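Local coordinates for reticulocyte binding protein (Streptococcus agalactiae COH1, PDB 3FAW), which probably hydrolyses the alpha-1,6 linkages of pullulan and related alpha-glucans at the streptococcal cell surface, at residues 80-84 against 96-100; 159-165 against 200-206; 214-218 against 235-241; 576-580 against 624-628; 584-590 against 648-654. One frame throughout, in Å; residues are numbered along the deposited sequence.

Interaction 1 of 5, residues 80-84 against 96-100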
# COMPACT_ATOMS: atom_id res chain seq x y z
N ILE A 80 -4.81 -4.57 50.38
CA ILE A 80 -5.79 -3.63 49.83
C ILE A 80 -7.20 -4.17 50.07
O ILE A 80 -7.46 -5.36 49.88
CB ILE A 80 -5.57 -3.41 48.31
CG1 ILE A 80 -4.13 -2.99 48.02
CG2 ILE A 80 -6.53 -2.34 47.79
CD1 ILE A 80 -3.73 -1.65 48.64
N GLN A 81 -8.10 -3.29 50.50
CA GLN A 81 -9.47 -3.68 50.83
C GLN A 81 -10.29 -3.92 49.57
O GLN A 81 -10.34 -3.07 48.68
CB GLN A 81 -10.14 -2.61 51.70
CG GLN A 81 -11.49 -3.03 52.29
CD GLN A 81 -11.97 -2.09 53.39
OE1 GLN A 81 -11.52 -0.94 53.49
NE2 GLN A 81 -12.89 -2.57 54.22
N ILE A 82 -10.93 -5.08 49.49
CA ILE A 82 -11.83 -5.41 48.40
C ILE A 82 -13.22 -4.86 48.73
O ILE A 82 -13.85 -5.30 49.70
CB ILE A 82 -11.91 -6.93 48.17
CG1 ILE A 82 -10.53 -7.49 47.82
CG2 ILE A 82 -12.93 -7.27 47.08
CD1 ILE A 82 -10.50 -8.98 47.56
N SER A 83 -13.70 -3.91 47.93
CA SER A 83 -15.01 -3.30 48.14
C SER A 83 -16.15 -4.27 47.80
O SER A 83 -17.13 -4.36 48.54
CB SER A 83 -15.15 -2.01 47.32
OG SER A 83 -14.29 -1.00 47.82
N ASP A 84 -16.01 -4.97 46.68
CA ASP A 84 -16.98 -5.99 46.26
C ASP A 84 -16.38 -6.84 45.13
O ASP A 84 -15.35 -6.47 44.54
CB ASP A 84 -18.28 -5.32 45.77
CG ASP A 84 -19.48 -6.26 45.77
OD1 ASP A 84 -19.35 -7.43 46.19
OD2 ASP A 84 -20.56 -5.81 45.34
N ILE A 96 -13.06 -7.61 40.36
CA ILE A 96 -12.71 -7.21 41.72
C ILE A 96 -12.74 -5.69 41.84
O ILE A 96 -12.06 -5.00 41.07
CB ILE A 96 -11.30 -7.72 42.11
CG1 ILE A 96 -11.15 -9.22 41.81
CG2 ILE A 96 -11.01 -7.44 43.58
CD1 ILE A 96 -9.70 -9.71 41.79
N LYS A 97 -13.51 -5.18 42.80
CA LYS A 97 -13.67 -3.74 43.01
C LYS A 97 -12.96 -3.26 44.27
O LYS A 97 -12.91 -3.97 45.29
CB LYS A 97 -15.16 -3.37 43.12
CG LYS A 97 -15.99 -3.69 41.89
CD LYS A 97 -17.44 -3.32 42.10
CE LYS A 97 -18.35 -3.94 41.06
NZ LYS A 97 -18.15 -3.35 39.70
N GLY A 98 -12.44 -2.04 44.21
CA GLY A 98 -11.71 -1.41 45.31
C GLY A 98 -10.99 -0.17 44.83
O GLY A 98 -11.18 0.25 43.69
N ASP A 99 -10.17 0.43 45.68
CA ASP A 99 -9.39 1.62 45.31
C ASP A 99 -7.99 1.19 44.90
O ASP A 99 -7.13 0.93 45.75
CB ASP A 99 -9.35 2.62 46.48
CG ASP A 99 -8.74 3.97 46.09
OD1 ASP A 99 -7.98 4.05 45.10
OD2 ASP A 99 -9.02 4.96 46.79
N PHE A 100 -7.76 1.10 43.59
CA PHE A 100 -6.50 0.58 43.05
C PHE A 100 -5.68 1.69 42.38
O PHE A 100 -5.64 1.79 41.15
CB PHE A 100 -6.77 -0.56 42.08
CG PHE A 100 -7.58 -1.69 42.68
CD1 PHE A 100 -7.12 -2.37 43.80
CD2 PHE A 100 -8.78 -2.08 42.10
CE1 PHE A 100 -7.86 -3.41 44.35
CE2 PHE A 100 -9.52 -3.12 42.64
CZ PHE A 100 -9.06 -3.79 43.77
O HOH W 1 -9.66 -0.37 48.40
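A classic beta bulge in the hairpin of strands 79-88 and 93-98 sets Ser83 and Asp84 together against the single residue Lys97. Ser83, the extra residue, has nearly helical backbone angles (-71°/-44°), which pinch the chain so that two successive residues can serve one partner. Lys97 is gripped at both ends of its backbone: its carbonyl O accepts from Ser83 N at 2.8 Å, a bent bond whose donor stands tilted from the carbonyl plane, while Lys97 N gives a straighter bond to Asp84 O, also 2.8 Å. The Asp84 carboxylate turns to Lys63 for a salt bridge. Beyond the bulge the strands part. Gly98 CA lies 4.0 Å from Gln81 O, and a side chain here would point at that oxygen and run into it, which is why glycine fits; Ser83 OG lies 3.6 Å from the same CA. Where the backbones no longer reach each other, a water spans them, donating to Gln81 O (2.8 Å) and accepting from Asp99 N. Beta-branched isoleucines suit these strands, each using its CG2 methyl: Ile82 CG2 meets Ile96 CG2 at 4.0 Å. In Ile80, chi1 of -53° sets CG2 opposite the backbone N, on the side of Phe100, a ring also met edge-to-face by Phe107; Ile80 CG2 approaches Phe100 CE1 obliquely, at 3.8 Å.

Interaction 2 of 5, residues 159-165 against 200-206. With CA (calcium ion), chain B.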
# COMPACT_ATOMS: atom_id res chain seq x y z
N THR A 159 17.72 5.58 28.59
CA THR A 159 19.01 6.22 28.32
C THR A 159 19.22 6.32 26.82
O THR A 159 19.00 5.35 26.10
CB THR A 159 20.16 5.39 28.93
OG1 THR A 159 19.95 5.24 30.34
CG2 THR A 159 21.50 6.07 28.69
N MET A 160 19.65 7.49 26.35
CA MET A 160 20.02 7.67 24.95
C MET A 160 21.50 7.36 24.76
O MET A 160 22.34 7.81 25.53
CB MET A 160 19.73 9.10 24.48
CG MET A 160 19.87 9.29 22.97
SD MET A 160 19.88 11.01 22.44
CE MET A 160 18.14 11.43 22.50
N ILE A 161 21.80 6.57 23.73
CA ILE A 161 23.17 6.28 23.33
C ILE A 161 23.41 6.98 22.00
O ILE A 161 22.65 6.79 21.06
CB ILE A 161 23.41 4.77 23.14
CG1 ILE A 161 22.97 3.99 24.39
CG2 ILE A 161 24.88 4.51 22.84
CD1 ILE A 161 23.12 2.49 24.23
N ILE A 162 24.47 7.78 21.94
CA ILE A 162 24.75 8.60 20.76
C ILE A 162 25.98 8.07 20.02
O ILE A 162 27.01 7.77 20.64
CB ILE A 162 24.93 10.09 21.15
CG1 ILE A 162 23.68 10.59 21.88
CG2 ILE A 162 25.19 10.94 19.91
CD1 ILE A 162 23.69 12.07 22.21
N TYR A 163 25.86 7.97 18.69
CA TYR A 163 26.90 7.38 17.85
C TYR A 163 27.44 8.39 16.84
O TYR A 163 26.69 9.19 16.29
CB TYR A 163 26.35 6.16 17.09
CG TYR A 163 25.75 5.10 17.99
CD1 TYR A 163 26.51 4.02 18.44
CD2 TYR A 163 24.42 5.17 18.39
CE1 TYR A 163 25.96 3.04 19.26
CE2 TYR A 163 23.86 4.20 19.21
CZ TYR A 163 24.64 3.14 19.64
OH TYR A 163 24.09 2.18 20.46
N ASP A 164 28.75 8.31 16.59
CA ASP A 164 29.45 9.21 15.67
C ASP A 164 28.81 9.24 14.28
O ASP A 164 28.61 8.20 13.66
CB ASP A 164 30.93 8.79 15.56
CG ASP A 164 31.76 9.75 14.70
OD1 ASP A 164 31.20 10.71 14.12
OD2 ASP A 164 32.98 9.53 14.60
N LYS A 165 28.50 10.44 13.81
CA LYS A 165 27.95 10.65 12.47
C LYS A 165 28.81 10.05 11.35
O LYS A 165 28.27 9.52 10.38
CB LYS A 165 27.76 12.16 12.22
CG LYS A 165 29.03 12.99 12.27
CD LYS A 165 28.74 14.48 12.08
CE LYS A 165 30.03 15.30 12.11
NZ LYS A 165 29.79 16.76 11.94
N GLY A 200 23.41 15.00 11.90
CA GLY A 200 24.02 13.79 11.33
C GLY A 200 24.40 12.70 12.32
O GLY A 200 24.67 11.57 11.92
N TYR A 201 24.44 13.02 13.61
CA TYR A 201 24.73 12.00 14.64
C TYR A 201 23.56 11.03 14.78
O TYR A 201 22.42 11.37 14.46
CB TYR A 201 25.06 12.65 15.99
CG TYR A 201 26.49 13.15 16.11
CD1 TYR A 201 26.87 14.39 15.60
CD2 TYR A 201 27.47 12.39 16.75
CE1 TYR A 201 28.18 14.85 15.71
CE2 TYR A 201 28.78 12.84 16.87
CZ TYR A 201 29.12 14.07 16.35
OH TYR A 201 30.42 14.52 16.47
N TYR A 202 23.86 9.83 15.27
CA TYR A 202 22.86 8.77 15.38
C TYR A 202 22.59 8.41 16.84
O TYR A 202 23.42 8.65 17.70
CB TYR A 202 23.31 7.54 14.60
CG TYR A 202 23.73 7.82 13.18
CD1 TYR A 202 25.06 7.72 12.78
CD2 TYR A 202 22.78 8.19 12.23
CE1 TYR A 202 25.44 7.97 11.46
CE2 TYR A 202 23.16 8.45 10.91
CZ TYR A 202 24.48 8.34 10.53
OH TYR A 202 24.84 8.59 9.23
N TYR A 203 21.41 7.84 17.11
CA TYR A 203 21.02 7.51 18.47
C TYR A 203 20.11 6.27 18.58
O TYR A 203 19.31 5.98 17.69
CB TYR A 203 20.36 8.71 19.17
CG TYR A 203 19.02 9.14 18.59
CD1 TYR A 203 17.83 8.77 19.22
CD2 TYR A 203 18.95 9.90 17.43
CE1 TYR A 203 16.60 9.16 18.69
CE2 TYR A 203 17.73 10.29 16.90
CZ TYR A 203 16.56 9.92 17.54
OH TYR A 203 15.35 10.31 17.01
N LEU A 204 20.28 5.55 19.69
CA LEU A 204 19.35 4.52 20.12
C LEU A 204 18.91 4.84 21.54
O LEU A 204 19.55 5.64 22.22
CB LEU A 204 20.00 3.13 20.07
CG LEU A 204 20.30 2.53 18.69
CD1 LEU A 204 21.10 1.25 18.83
CD2 LEU A 204 19.02 2.28 17.90
N TYR A 205 17.81 4.23 21.99
CA TYR A 205 17.37 4.33 23.38
C TYR A 205 17.52 2.97 24.06
O TYR A 205 17.05 1.97 23.54
CB TYR A 205 15.91 4.77 23.46
CG TYR A 205 15.68 6.23 23.14
CD1 TYR A 205 16.21 7.23 23.95
CD2 TYR A 205 14.91 6.60 22.03
CE1 TYR A 205 15.99 8.57 23.65
CE2 TYR A 205 14.69 7.94 21.74
CZ TYR A 205 15.23 8.92 22.55
OH TYR A 205 15.02 10.25 22.26
N GLU A 206 18.16 2.96 25.23
CA GLU A 206 18.23 1.76 26.06
C GLU A 206 17.19 1.83 27.17
O GLU A 206 17.27 2.70 28.05
CB GLU A 206 19.63 1.56 26.64
CG GLU A 206 19.81 0.18 27.28
CD GLU A 206 21.24 -0.06 27.74
OE1 GLU A 206 21.74 0.72 28.57
OE2 GLU A 206 21.86 -1.04 27.26
CA CA B . 27.07 9.56 8.34
O HOH W 2 17.99 2.53 30.82
O HOH W 3 25.76 11.34 9.55
O HOH W 4 29.20 9.25 7.19
O HOH W 5 27.58 7.25 8.73
O HOH W 6 27.65 11.83 7.57
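Tyr202 and Tyr163 form the last hydrogen-bonded pair of an antiparallel ladder in the CBM48 beta domain, with Tyr163 N 2.7 Å from Tyr202 O. From there the Tyr202 side chain runs out to a calcium ion. Its CB rests 4.2 Å from Tyr163 CB; CD1 then passes Asp164 O, which lies at the ring edge, and CE1 comes 3.4 Å from Lys165 O. Gly200 O sits 3.5 Å above the middle of the ring. At the tip, Tyr202 OH binds calcium at 2.6 Å, beside Lys165 O at 2.4 Å; Lys363 O and four waters complete the shell, one water also donating to Gly200 O. Next to the site, Lys165 lays its CG over the face of the Tyr201 ring, a CH-pi contact suited to a long aliphatic chain. Because the protein supplies carbonyls and a phenol oxygen but no carboxylate, the ion probably keeps much of its charge, and this would make the phenol of Tyr202 more acidic than usual.

Interaction 3 of 5, residues 214-218 against 235-241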
# COMPACT_ATOMS: atom_id res chain seq x y z
N VAL A 214 17.12 -3.33 26.84
CA VAL A 214 17.05 -3.50 25.38
C VAL A 214 17.22 -2.16 24.65
O VAL A 214 16.79 -1.12 25.13
CB VAL A 214 15.73 -4.20 24.97
CG1 VAL A 214 14.52 -3.28 25.14
CG2 VAL A 214 15.84 -4.72 23.54
N LYS A 215 17.86 -2.21 23.48
CA LYS A 215 18.13 -1.01 22.68
C LYS A 215 17.11 -0.90 21.55
O LYS A 215 17.00 -1.80 20.71
CB LYS A 215 19.56 -1.04 22.14
CG LYS A 215 20.62 -0.97 23.26
CD LYS A 215 22.04 -1.17 22.76
CE LYS A 215 23.02 -1.21 23.94
NZ LYS A 215 24.44 -1.39 23.53
N ILE A 216 16.39 0.22 21.52
CA ILE A 216 15.25 0.40 20.60
C ILE A 216 15.42 1.55 19.61
O ILE A 216 16.27 2.43 19.78
CB ILE A 216 13.89 0.54 21.38
CG1 ILE A 216 13.79 1.87 22.14
CG2 ILE A 216 13.70 -0.63 22.34
CD1 ILE A 216 13.29 3.03 21.32
N LEU A 217 14.61 1.52 18.55
CA LEU A 217 14.63 2.53 17.50
C LEU A 217 13.49 3.51 17.72
O LEU A 217 12.33 3.10 17.80
CB LEU A 217 14.49 1.88 16.12
CG LEU A 217 14.20 2.79 14.92
CD1 LEU A 217 15.25 3.90 14.82
CD2 LEU A 217 14.15 2.00 13.61
N ASP A 218 13.82 4.79 17.84
CA ASP A 218 12.82 5.86 17.96
C ASP A 218 11.78 5.73 16.84
O ASP A 218 12.12 5.88 15.66
CB ASP A 218 13.51 7.22 17.90
CG ASP A 218 12.59 8.38 18.23
OD1 ASP A 218 11.37 8.17 18.44
OD2 ASP A 218 13.08 9.53 18.28
N ASP A 235 22.41 -7.61 20.58
CA ASP A 235 22.44 -6.33 21.29
C ASP A 235 21.78 -5.21 20.49
O ASP A 235 20.89 -4.52 20.99
CB ASP A 235 23.89 -5.96 21.60
CG ASP A 235 24.00 -4.68 22.40
OD1 ASP A 235 23.32 -4.57 23.44
OD2 ASP A 235 24.78 -3.79 21.99
N ILE A 236 22.24 -5.02 19.26
CA ILE A 236 21.67 -4.01 18.36
C ILE A 236 21.03 -4.72 17.17
O ILE A 236 21.72 -5.35 16.37
CB ILE A 236 22.74 -3.01 17.90
CG1 ILE A 236 23.18 -2.13 19.08
CG2 ILE A 236 22.21 -2.14 16.77
CD1 ILE A 236 24.48 -1.38 18.84
N LYS A 237 19.70 -4.63 17.07
CA LYS A 237 18.93 -5.38 16.07
C LYS A 237 17.98 -4.49 15.26
O LYS A 237 17.00 -4.96 14.69
CB LYS A 237 18.17 -6.54 16.73
CG LYS A 237 17.54 -6.23 18.09
CD LYS A 237 16.79 -7.47 18.61
CE LYS A 237 16.57 -7.42 20.11
NZ LYS A 237 15.60 -6.38 20.54
N THR A 238 18.31 -3.20 15.22
CA THR A 238 17.56 -2.23 14.43
C THR A 238 18.54 -1.25 13.81
O THR A 238 19.71 -1.18 14.20
CB THR A 238 16.56 -1.42 15.30
OG1 THR A 238 17.27 -0.57 16.21
CG2 THR A 238 15.63 -2.34 16.07
N ALA A 239 18.05 -0.48 12.85
CA ALA A 239 18.78 0.68 12.36
C ALA A 239 18.86 1.70 13.49
O ALA A 239 18.14 1.60 14.48
CB ALA A 239 18.09 1.27 11.13
N LYS A 240 19.76 2.68 13.34
CA LYS A 240 19.90 3.73 14.32
C LYS A 240 19.23 5.00 13.81
O LYS A 240 19.33 5.33 12.62
CB LYS A 240 21.39 3.99 14.61
CG LYS A 240 22.15 2.78 15.13
CD LYS A 240 23.61 3.12 15.41
CE LYS A 240 24.42 1.89 15.78
NZ LYS A 240 24.71 1.02 14.59
N ALA A 241 18.53 5.71 14.69
CA ALA A 241 17.90 6.98 14.32
C ALA A 241 18.96 8.05 14.06
O ALA A 241 20.11 7.91 14.48
CB ALA A 241 16.94 7.44 15.40
O HOH W 7 18.52 -1.95 18.22
O HOH W 8 19.96 -4.29 23.51
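The salt bridge between Lys215 and Asp235 is the strongest direct link: Lys215 NZ reaches Asp235 OD2 at 2.9 Å on the syn side of the carboxylate, with a weak second bond to OD1. A lysine chain extended beyond CG spans the gap. Two waters join the backbones. One accepts from Lys215 N and donates to Asp235 O (2.7 Å); the other donates to Lys215 O and to Thr238 OG1 (2.7 Å) while accepting from Lys237 N. Thr238 OG1, held between its own N and carbonyl carbon (chi1 68°), in turn donates to Ala239 O at 2.9 Å. Past the waters, the buried Leu217 points toward the loop, its CD1 3.7 Å from Ala239 O and 4.0 Å from Ala241 CB, where a small methyl fits. Lys237 NZ passes Val214 CG2 on its way to a salt bridge with Asp403. Such a loop, running nearly alongside strand 212-216 before rejoining strand 202-209, is consistent with a junction between the CBM48-like beta domain and the catalytic part of the chain, where Thr238 touches helix 399-402.

Interaction 4 of 5, residues 576-580 against 624-628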
# COMPACT_ATOMS: atom_id res chain seq x y z
N LEU A 576 0.84 -12.12 -11.48
CA LEU A 576 1.38 -12.06 -12.85
C LEU A 576 1.10 -10.71 -13.50
O LEU A 576 0.05 -10.10 -13.25
CB LEU A 576 0.80 -13.17 -13.73
CG LEU A 576 1.15 -14.62 -13.36
CD1 LEU A 576 0.27 -15.59 -14.14
CD2 LEU A 576 2.63 -14.90 -13.61
N THR A 577 2.02 -10.24 -14.35
CA THR A 577 1.77 -9.04 -15.15
C THR A 577 0.62 -9.31 -16.12
O THR A 577 0.29 -10.47 -16.40
CB THR A 577 3.00 -8.59 -15.98
OG1 THR A 577 3.26 -9.54 -17.03
CG2 THR A 577 4.25 -8.43 -15.10
N LEU A 578 0.01 -8.24 -16.63
CA LEU A 578 -1.10 -8.36 -17.58
C LEU A 578 -0.72 -9.18 -18.82
O LEU A 578 -1.51 -10.01 -19.28
CB LEU A 578 -1.58 -6.97 -18.01
CG LEU A 578 -2.81 -6.93 -18.92
CD1 LEU A 578 -3.95 -7.76 -18.34
CD2 LEU A 578 -3.23 -5.48 -19.16
N HIS A 579 0.48 -8.95 -19.35
CA HIS A 579 0.99 -9.72 -20.49
C HIS A 579 1.10 -11.21 -20.16
O HIS A 579 0.60 -12.07 -20.90
CB HIS A 579 2.36 -9.18 -20.89
CG HIS A 579 3.04 -9.98 -21.96
ND1 HIS A 579 3.84 -11.07 -21.68
CD2 HIS A 579 3.03 -9.86 -23.31
CE1 HIS A 579 4.29 -11.58 -22.81
NE2 HIS A 579 3.82 -10.87 -23.81
N ASP A 580 1.75 -11.51 -19.04
CA ASP A 580 2.05 -12.89 -18.65
C ASP A 580 0.80 -13.69 -18.29
O ASP A 580 0.72 -14.89 -18.58
CB ASP A 580 3.04 -12.91 -17.48
CG ASP A 580 4.43 -12.39 -17.87
OD1 ASP A 580 4.73 -12.21 -19.07
OD2 ASP A 580 5.24 -12.17 -16.95
N GLY A 624 3.29 -3.92 -22.05
CA GLY A 624 3.24 -5.39 -22.00
C GLY A 624 4.42 -6.00 -21.26
O GLY A 624 5.03 -6.97 -21.71
N ARG A 625 4.71 -5.42 -20.09
CA ARG A 625 5.80 -5.86 -19.22
C ARG A 625 5.70 -7.35 -18.87
O ARG A 625 4.61 -7.87 -18.62
CB ARG A 625 5.77 -5.00 -17.95
CG ARG A 625 6.83 -5.31 -16.91
CD ARG A 625 6.73 -4.32 -15.76
NE ARG A 625 7.54 -4.70 -14.62
CZ ARG A 625 7.76 -3.93 -13.55
NH1 ARG A 625 7.20 -2.73 -13.45
NH2 ARG A 625 8.53 -4.38 -12.57
N THR A 626 6.86 -8.01 -18.83
CA THR A 626 6.93 -9.44 -18.54
C THR A 626 7.92 -9.74 -17.42
O THR A 626 8.89 -9.00 -17.21
CB THR A 626 7.35 -10.25 -19.80
OG1 THR A 626 7.24 -11.65 -19.52
CG2 THR A 626 8.78 -9.92 -20.20
N LYS A 627 7.66 -10.84 -16.71
CA LYS A 627 8.54 -11.33 -15.65
C LYS A 627 8.94 -12.79 -15.91
O LYS A 627 8.92 -13.62 -15.00
CB LYS A 627 7.87 -11.19 -14.28
CG LYS A 627 7.59 -9.74 -13.89
CD LYS A 627 6.97 -9.62 -12.50
CE LYS A 627 6.72 -8.15 -12.16
NZ LYS A 627 5.95 -7.95 -10.90
N ARG A 628 9.30 -13.08 -17.16
CA ARG A 628 9.70 -14.42 -17.57
C ARG A 628 11.07 -14.77 -16.99
O ARG A 628 11.97 -13.94 -16.99
CB ARG A 628 9.74 -14.54 -19.11
CG ARG A 628 9.74 -15.99 -19.62
CD ARG A 628 10.40 -16.14 -20.98
NE ARG A 628 9.58 -15.68 -22.09
CZ ARG A 628 9.16 -16.42 -23.12
NH1 ARG A 628 9.47 -17.70 -23.23
NH2 ARG A 628 8.42 -15.85 -24.07
O HOH W 9 2.05 -6.45 -18.77
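The backbones come together at His579 and Gly624, whose CA atoms are 5.1 Å apart, with Gly624 in a left-handed conformation (96°/46°) well suited to glycine. The motif is a helix N-cap: Thr577 precedes helix 578-586, in the segment after barrel strand 566-568, while 624-628 belongs to the loop after the last barrel strand, 614-618. Thr577 OG1 works in both directions. Tucked back over its own backbone, it accepts from Asp580 N to cap the helix and donates to Arg625 O at 2.7 Å. Its methyl, CG2, packs 3.8 Å from Lys627 CG, so that threonine serves polar and apolar neighbours at once. A water accepting from His579 N and donating to Arg625 O adds a second link. Asp580 is gripped by three donors. Thr626 OG1 reaches OD1 on its syn side at 2.6 Å, and His579 ND1 reaches the same oxygen from the anti side at 3.0 Å, with OD1 in the imidazole plane; this fixes the rotation of the ring, which also meets His598. The other oxygen of the carboxylate, Asp580 OD2, takes a nearly straight bond from Lys627 N at 2.8 Å, again on the syn side.

Interaction 5 of 5, residues 584-590 against 648-654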
# COMPACT_ATOMS: atom_id res chain seq x y z
N LYS A 584 -0.65 -16.99 -20.18
CA LYS A 584 -1.00 -18.15 -19.37
C LYS A 584 -2.45 -18.56 -19.57
O LYS A 584 -2.75 -19.75 -19.73
CB LYS A 584 -0.75 -17.87 -17.88
CG LYS A 584 -1.31 -18.92 -16.92
CD LYS A 584 -0.69 -20.29 -17.12
CE LYS A 584 -1.27 -21.32 -16.15
NZ LYS A 584 -0.64 -22.66 -16.31
N SER A 585 -3.35 -17.58 -19.58
CA SER A 585 -4.79 -17.84 -19.65
C SER A 585 -5.22 -18.49 -20.97
O SER A 585 -6.05 -19.40 -20.98
CB SER A 585 -5.58 -16.56 -19.41
OG SER A 585 -5.38 -16.10 -18.07
N ILE A 586 -4.64 -18.02 -22.08
CA ILE A 586 -4.88 -18.61 -23.40
C ILE A 586 -3.94 -19.78 -23.71
O ILE A 586 -4.11 -20.47 -24.72
CB ILE A 586 -4.78 -17.55 -24.54
CG1 ILE A 586 -3.33 -17.08 -24.75
CG2 ILE A 586 -5.69 -16.37 -24.26
CD1 ILE A 586 -3.18 -15.94 -25.74
N ASN A 587 -2.93 -19.99 -22.85
CA ASN A 587 -1.91 -21.02 -23.04
C ASN A 587 -1.20 -20.93 -24.39
O ASN A 587 -1.26 -21.84 -25.21
CB ASN A 587 -2.51 -22.43 -22.84
CG ASN A 587 -1.44 -23.52 -22.80
OD1 ASN A 587 -1.59 -24.58 -23.42
ND2 ASN A 587 -0.35 -23.26 -22.09
N LYS A 588 -0.52 -19.80 -24.62
CA LYS A 588 0.25 -19.60 -25.84
C LYS A 588 1.66 -19.07 -25.56
O LYS A 588 1.88 -18.34 -24.59
CB LYS A 588 -0.50 -18.67 -26.79
CG LYS A 588 -1.77 -19.29 -27.36
CD LYS A 588 -2.41 -18.40 -28.41
CE LYS A 588 -3.59 -19.09 -29.08
NZ LYS A 588 -4.17 -18.27 -30.18
N ASP A 589 2.61 -19.46 -26.41
CA ASP A 589 4.00 -19.04 -26.29
C ASP A 589 4.15 -17.65 -26.91
O ASP A 589 3.83 -17.47 -28.09
CB ASP A 589 4.92 -20.03 -27.01
CG ASP A 589 6.40 -19.84 -26.67
OD1 ASP A 589 6.78 -18.78 -26.14
OD2 ASP A 589 7.19 -20.76 -26.94
N PRO A 590 4.61 -16.65 -26.12
CA PRO A 590 4.91 -15.32 -26.66
C PRO A 590 5.90 -15.29 -27.84
O PRO A 590 5.93 -14.31 -28.58
CB PRO A 590 5.49 -14.57 -25.46
CG PRO A 590 4.95 -15.27 -24.27
CD PRO A 590 4.83 -16.71 -24.66
N THR A 648 5.10 -19.46 -12.28
CA THR A 648 3.94 -20.07 -12.92
C THR A 648 4.36 -20.64 -14.27
O THR A 648 4.98 -19.94 -15.08
CB THR A 648 2.80 -19.04 -13.11
OG1 THR A 648 2.29 -18.67 -11.82
CG2 THR A 648 1.68 -19.61 -13.97
N LEU A 649 4.02 -21.90 -14.51
CA LEU A 649 4.35 -22.59 -15.75
C LEU A 649 3.28 -22.33 -16.81
O LEU A 649 2.09 -22.48 -16.55
CB LEU A 649 4.44 -24.10 -15.49
CG LEU A 649 4.83 -25.02 -16.66
CD1 LEU A 649 6.31 -24.87 -17.03
CD2 LEU A 649 4.50 -26.47 -16.31
N ILE A 650 3.73 -21.93 -18.00
CA ILE A 650 2.87 -21.89 -19.18
C ILE A 650 3.26 -23.08 -20.06
O ILE A 650 4.36 -23.11 -20.62
CB ILE A 650 3.02 -20.57 -19.97
CG1 ILE A 650 2.40 -19.41 -19.19
CG2 ILE A 650 2.32 -20.66 -21.32
CD1 ILE A 650 3.01 -19.15 -17.84
N GLU A 651 2.36 -24.05 -20.16
CA GLU A 651 2.65 -25.34 -20.80
C GLU A 651 3.04 -25.22 -22.28
O GLU A 651 3.85 -26.01 -22.76
CB GLU A 651 1.44 -26.29 -20.66
CG GLU A 651 1.28 -26.93 -19.28
CD GLU A 651 0.56 -26.04 -18.26
OE1 GLU A 651 0.21 -24.89 -18.59
OE2 GLU A 651 0.36 -26.51 -17.12
N ALA A 652 2.49 -24.24 -22.98
CA ALA A 652 2.70 -24.08 -24.42
C ALA A 652 4.07 -23.51 -24.78
O ALA A 652 4.48 -23.56 -25.95
CB ALA A 652 1.61 -23.20 -25.03
N VAL A 653 4.78 -22.96 -23.80
CA VAL A 653 6.11 -22.38 -24.04
C VAL A 653 7.18 -23.47 -24.11
O VAL A 653 7.25 -24.35 -23.25
CB VAL A 653 6.47 -21.35 -22.95
CG1 VAL A 653 7.90 -20.85 -23.14
CG2 VAL A 653 5.49 -20.18 -22.97
N LYS A 654 8.03 -23.39 -25.14
CA LYS A 654 9.07 -24.38 -25.38
C LYS A 654 10.35 -24.05 -24.61
O LYS A 654 10.88 -24.90 -23.88
CB LYS A 654 9.39 -24.47 -26.88
CG LYS A 654 8.20 -24.86 -27.74
CD LYS A 654 8.62 -25.09 -29.19
CE LYS A 654 7.45 -25.50 -30.06
NZ LYS A 654 6.48 -24.39 -30.25
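Lys584 sends its ammonium group to the backbone of Leu649: Lys584 NZ donates to Leu649 O at 2.7 Å, almost in line with the C=O bond. Glu651 OE1 adds a weak, longer salt-bridge bond to the same nitrogen, at 3.3 Å. To reach them the lysine chain leaves anti to its N and then bends at chi2 (62°), laying its methylenes across Ile650, with Lys584 CB 3.7 Å from Ile650 CG1, and against the Thr648 methyl. Lysine suits this partly exposed site because its methylenes pack on Ile650 while its ammonium group reaches a carbonyl and a carboxylate. Helix 578-586 stops here in a Schellman motif, whose C-prime residue is Asn587 with positive phi (55°), a conformation asparagine tolerates well; Asn587 N makes a weak bond to Lys584 O. Facing this helix end is a type I beta turn from Ile650 to Val653, closed by Val653 N to Ile650 O at 3.2 Å. The small Ala652 lets the turn come close, its CB only 3.2 Å from Asn587 O. Asp589 divides its oxygens between two segments: it is the N-cap of helix 590-609, its OD1 accepting from Lys591 N, whereas Lys654 N reaches Asp589 OD2 at 3.3 Å from above the carboxylate plane. Beside it, Val653 CG2 packs against Pro590 CD at 3.9 Å, crossing the proline at about a right angle.

In the fold
Interaction 1 lies in an N-terminal beta sheet, its centre about 45 Å from that of interaction 2. Interactions 2 and 3, with centres about 9 Å apart, lie in one antiparallel sheet of the next beta domain, where strand 202-209 of interaction 2 neighbours strand 212-216 of interaction 3; Tyr203 OH with Asp218 OD2 and Tyr205 O with Ile216 N join them by probable hydrogen bonds. Interactions 4 and 5, about 12 Å apart at their centres, use opposite ends of helix 578-586 near the catalytic barrel. Their segments alternate along the chain, and Arg628 packs on Pro590 and Val653. The first three follow in series, then this interlocked pair, consistent with a modular enzyme built domain after domain.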